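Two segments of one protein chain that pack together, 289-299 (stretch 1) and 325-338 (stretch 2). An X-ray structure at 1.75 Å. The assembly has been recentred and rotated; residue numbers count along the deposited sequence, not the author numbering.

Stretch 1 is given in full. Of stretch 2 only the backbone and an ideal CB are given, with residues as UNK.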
# COMPACT_ATOMS: atom_id res chain seq x y z
N LEU A 289 5.19 -9.86 -31.18
CA LEU A 289 4.16 -9.41 -30.24
C LEU A 289 3.39 -8.24 -30.81
O LEU A 289 3.90 -7.50 -31.65
CB LEU A 289 4.81 -8.93 -28.93
CG LEU A 289 5.58 -9.95 -28.11
CD1 LEU A 289 6.40 -9.27 -27.03
CD2 LEU A 289 4.62 -10.97 -27.51
N VAL A 290 2.15 -8.09 -30.35
CA VAL A 290 1.45 -6.83 -30.48
C VAL A 290 1.37 -6.25 -29.09
O VAL A 290 0.90 -6.90 -28.15
CB VAL A 290 0.08 -6.99 -31.13
CG1 VAL A 290 -0.69 -5.67 -31.10
CG2 VAL A 290 0.26 -7.46 -32.57
N ALA A 291 1.90 -5.04 -28.95
CA ALA A 291 1.98 -4.37 -27.67
C ALA A 291 1.39 -2.98 -27.78
O ALA A 291 1.19 -2.47 -28.88
CB ALA A 291 3.46 -4.30 -27.21
N ALA A 292 1.09 -2.36 -26.65
CA ALA A 292 0.59 -0.99 -26.64
C ALA A 292 1.24 -0.21 -25.52
O ALA A 292 1.45 -0.74 -24.43
CB ALA A 292 -0.92 -0.95 -26.50
N PHE A 293 1.54 1.05 -25.81
CA PHE A 293 2.16 1.97 -24.89
C PHE A 293 1.16 3.07 -24.57
O PHE A 293 0.52 3.63 -25.47
CB PHE A 293 3.44 2.54 -25.51
CG PHE A 293 4.03 3.68 -24.74
CD1 PHE A 293 4.34 4.88 -25.37
CD2 PHE A 293 4.27 3.56 -23.38
CE1 PHE A 293 4.88 5.94 -24.66
CE2 PHE A 293 4.82 4.62 -22.66
CZ PHE A 293 5.12 5.81 -23.31
N ALA A 294 0.96 3.35 -23.28
CA ALA A 294 0.07 4.41 -22.84
C ALA A 294 0.64 5.07 -21.59
O ALA A 294 1.60 4.57 -21.01
CB ALA A 294 -1.34 3.87 -22.58
N GLY A 295 0.04 6.18 -21.19
CA GLY A 295 0.57 6.98 -20.09
C GLY A 295 1.37 8.16 -20.60
O GLY A 295 1.16 8.63 -21.72
N TYR A 296 2.28 8.64 -19.77
CA TYR A 296 2.97 9.90 -20.02
C TYR A 296 4.43 9.82 -19.61
O TYR A 296 4.85 8.87 -18.97
CB TYR A 296 2.28 11.04 -19.25
CG TYR A 296 0.79 11.12 -19.52
CD1 TYR A 296 0.29 11.91 -20.54
CD2 TYR A 296 -0.11 10.38 -18.75
CE1 TYR A 296 -1.08 11.96 -20.79
CE2 TYR A 296 -1.46 10.43 -18.99
CZ TYR A 296 -1.95 11.22 -20.01
OH TYR A 296 -3.30 11.26 -20.25
N GLY A 297 5.20 10.83 -20.01
CA GLY A 297 6.59 10.94 -19.59
C GLY A 297 7.61 10.33 -20.53
O GLY A 297 8.81 10.49 -20.31
N PHE A 298 7.15 9.65 -21.58
CA PHE A 298 8.05 8.98 -22.53
C PHE A 298 7.44 8.91 -23.93
O PHE A 298 6.24 9.04 -24.10
CB PHE A 298 8.32 7.53 -22.13
CG PHE A 298 8.75 7.34 -20.72
CD1 PHE A 298 10.10 7.28 -20.39
CD2 PHE A 298 7.81 7.18 -19.71
CE1 PHE A 298 10.51 7.09 -19.08
CE2 PHE A 298 8.21 6.98 -18.39
CZ PHE A 298 9.56 6.93 -18.08
N VAL A 299 8.31 8.67 -24.91
CA VAL A 299 7.90 8.13 -26.19
C VAL A 299 8.63 6.81 -26.34
O VAL A 299 9.80 6.70 -25.95
CB VAL A 299 8.21 9.07 -27.39
CG1 VAL A 299 7.35 10.33 -27.31
CG2 VAL A 299 9.69 9.41 -27.45
N UNK A 325 12.68 9.47 -22.36
CA UNK A 325 11.94 10.42 -21.53
C UNK A 325 11.52 11.67 -22.32
O UNK A 325 12.30 12.19 -23.11
CB UNK A 325 12.79 10.83 -20.32
N UNK A 326 10.29 12.13 -22.11
CA UNK A 326 9.79 13.30 -22.82
C UNK A 326 8.60 13.92 -22.15
O UNK A 326 7.69 13.22 -21.69
CB UNK A 326 9.43 12.93 -24.26
N UNK A 327 8.60 15.25 -22.12
CA UNK A 327 7.43 16.03 -21.76
C UNK A 327 7.08 15.92 -20.30
O UNK A 327 7.88 15.43 -19.49
CB UNK A 327 6.23 15.60 -22.61
N UNK A 328 5.87 16.40 -19.94
CA UNK A 328 5.39 16.22 -18.59
C UNK A 328 4.95 14.78 -18.37
O UNK A 328 4.66 14.04 -19.33
CB UNK A 328 4.24 17.19 -18.30
N UNK A 329 4.92 14.39 -17.11
CA UNK A 329 4.54 13.05 -16.75
C UNK A 329 5.77 12.24 -16.46
O UNK A 329 6.89 12.63 -16.79
CB UNK A 329 3.71 12.40 -17.85
N UNK A 330 5.55 11.11 -15.80
CA UNK A 330 6.64 10.26 -15.38
C UNK A 330 6.34 8.78 -15.49
O UNK A 330 7.25 8.00 -15.34
CB UNK A 330 7.02 10.59 -13.94
N UNK A 331 5.09 8.41 -15.76
CA UNK A 331 4.66 7.02 -15.60
C UNK A 331 4.03 6.46 -16.87
O UNK A 331 3.03 6.97 -17.36
CB UNK A 331 3.67 6.91 -14.44
N UNK A 332 4.64 5.40 -17.38
CA UNK A 332 4.18 4.74 -18.60
C UNK A 332 3.72 3.32 -18.35
O UNK A 332 4.05 2.72 -17.31
CB UNK A 332 5.29 4.74 -19.65
N UNK A 333 2.94 2.80 -19.30
CA UNK A 333 2.40 1.44 -19.26
C UNK A 333 2.65 0.73 -20.58
O UNK A 333 2.46 1.30 -21.65
CB UNK A 333 0.90 1.46 -18.95
N UNK A 334 3.07 -0.53 -20.49
CA UNK A 334 3.23 -1.37 -21.66
C UNK A 334 2.38 -2.62 -21.47
O UNK A 334 2.61 -3.38 -20.54
CB UNK A 334 4.70 -1.73 -21.89
N UNK A 335 1.41 -2.80 -22.36
CA UNK A 335 0.56 -3.99 -22.38
C UNK A 335 0.94 -4.85 -23.57
O UNK A 335 1.46 -4.36 -24.57
CB UNK A 335 -0.92 -3.61 -22.44
N UNK A 336 0.70 -6.15 -23.45
CA UNK A 336 0.90 -7.08 -24.56
C UNK A 336 -0.37 -7.89 -24.77
O UNK A 336 -1.05 -8.25 -23.81
CB UNK A 336 2.09 -8.00 -24.30
N UNK A 337 -0.69 -8.16 -26.03
CA UNK A 337 -1.88 -8.91 -26.38
C UNK A 337 -1.84 -10.26 -25.67
O UNK A 337 -0.87 -11.02 -25.83
CB UNK A 337 -1.99 -9.09 -27.90
N UNK A 338 -2.88 -10.55 -24.89
CA UNK A 338 -2.94 -11.76 -24.09
C UNK A 338 -2.63 -11.55 -22.62
O UNK A 338 -3.02 -12.37 -21.78
CB UNK A 338 -1.97 -12.80 -24.66

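Residues 289-295 of stretch 1 form a strand, and 331-336 pair with it antiparallel.

At position 325 the CA-to-CB bond points away, but the ring of F298 lies near its backbone. A compact apolar residue would suit, and the phi allows proline. It is P325. Its CG lies 4.3 Å from F298 CE1, an apolar contact.

Position 326 donates its N to G297 O at 2.8 Å. The CB points sideways, so a long side chain could run out past V299. Many types would fit. It is R326. Its guanidinium has V299 CG2 over one face, and its NH1 and NH2 are hydrogen-bonded elsewhere in the structure.

At 327 phi is positive, which favours glycine, and no atom of stretch 1 is near the ideal CB. It is G327. Position 328 points away into space free of stretch 1, so the choice is wide; phi of -75° admits proline. It is P328.

Position 329 is the most restricted. The ideal CB would sit 2.4 Å from Y296 CB, a clash, and 3.1 Å from G297 N. Phi of 101° and psi of 164° would also jam it against the preceding carbonyl. Only glycine suits. It is G329. A water donates to G297 O at 2.7 Å and to G329 O at 3.0 Å, bridging the two carbonyls.

Position 330 points away, and stretch 1 sets no limit on its side chain. It is V330; its backbone O lies 3.4 Å from F298 CE2. Position 331 also points away, so a long or polar chain is possible. It is R331, satisfied elsewhere in the structure through NE and NH1. Its O accepts from Y296 N at 3.0 Å.

At 332 the ideal CB would lie 3.0 Å from F293 CE2, which is tight, and 3.5 Å from F298 CD2. Two rings crowd the site, so glycine suits best. It is G332, with its CA 4.1 Å from F293 CE2.

At 333 the CB is on the same face as A292 and A294. G295 has no side chain, which leaves room for a large residue, perhaps aromatic. It is Y333, with G295 CA near its ring edge. Its N donates to A294 O at 2.8 Å.

Position 334 shares the other face with A291 and F293. The small A291 leaves room for a branched apolar chain. It is L334, rotamer tp, with CD1 4.1 Å from A291 CB.

Position 335 pairs with A292 through two 2.9 Å bonds, A292 N to its O and its N to A292 O. Small or medium apolar residues would fit. It is A335.

Position 336 faces A291, and a beta-branched residue suits a strand. It is V336, with CG1 4.2 Å from A291 CB.

Position 337 points toward stretch 1, its CB 3.6 Å from V290 O, so a small residue fits easily. It is A337, with CB 4.4 Å from V290 CB.

Position 338 has phi 102° and psi -21°, which call for glycine. It is G338.

Stretch 2 (325-338) PRGPGVRGYLAVAG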
# COMPACT_ATOMS: atom_id res chain seq x y z
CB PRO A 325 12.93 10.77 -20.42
CG PRO A 325 13.82 9.57 -20.35
CD PRO A 325 13.96 9.10 -21.75
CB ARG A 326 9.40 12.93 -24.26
CG ARG A 326 8.77 14.10 -25.02
CD ARG A 326 8.78 13.88 -26.51
NE ARG A 326 10.13 13.64 -27.01
CZ ARG A 326 10.42 13.21 -28.23
NH1 ARG A 326 9.45 12.99 -29.12
NH2 ARG A 326 11.68 13.01 -28.58
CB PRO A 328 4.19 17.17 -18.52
CG PRO A 328 3.66 17.19 -19.89
CD PRO A 328 4.86 17.04 -20.80
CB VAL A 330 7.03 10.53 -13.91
CG1 VAL A 330 7.56 11.94 -13.75
CG2 VAL A 330 5.85 10.28 -12.98
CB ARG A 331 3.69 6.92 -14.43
CG ARG A 331 3.43 5.51 -13.92
CD ARG A 331 2.72 5.56 -12.56
NE ARG A 331 3.47 6.41 -11.63
CZ ARG A 331 4.44 6.01 -10.81
NH1 ARG A 331 4.76 4.73 -10.69
NH2 ARG A 331 5.06 6.91 -10.05
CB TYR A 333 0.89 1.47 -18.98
CG TYR A 333 0.64 2.02 -17.61
CD1 TYR A 333 0.48 3.38 -17.41
CD2 TYR A 333 0.66 1.18 -16.50
CE1 TYR A 333 0.31 3.90 -16.14
CE2 TYR A 333 0.49 1.68 -15.23
CZ TYR A 333 0.31 3.04 -15.05
OH TYR A 333 0.15 3.53 -13.77
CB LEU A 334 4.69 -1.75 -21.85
CG LEU A 334 5.02 -2.55 -23.11
CD1 LEU A 334 4.86 -1.69 -24.35
CD2 LEU A 334 6.44 -3.11 -23.01
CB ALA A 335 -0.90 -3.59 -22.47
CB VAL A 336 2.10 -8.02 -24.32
CG1 VAL A 336 3.39 -7.20 -24.21
CG2 VAL A 336 1.89 -8.88 -23.08
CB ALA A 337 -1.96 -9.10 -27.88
O HOH W 1 9.52 11.82 -18.04
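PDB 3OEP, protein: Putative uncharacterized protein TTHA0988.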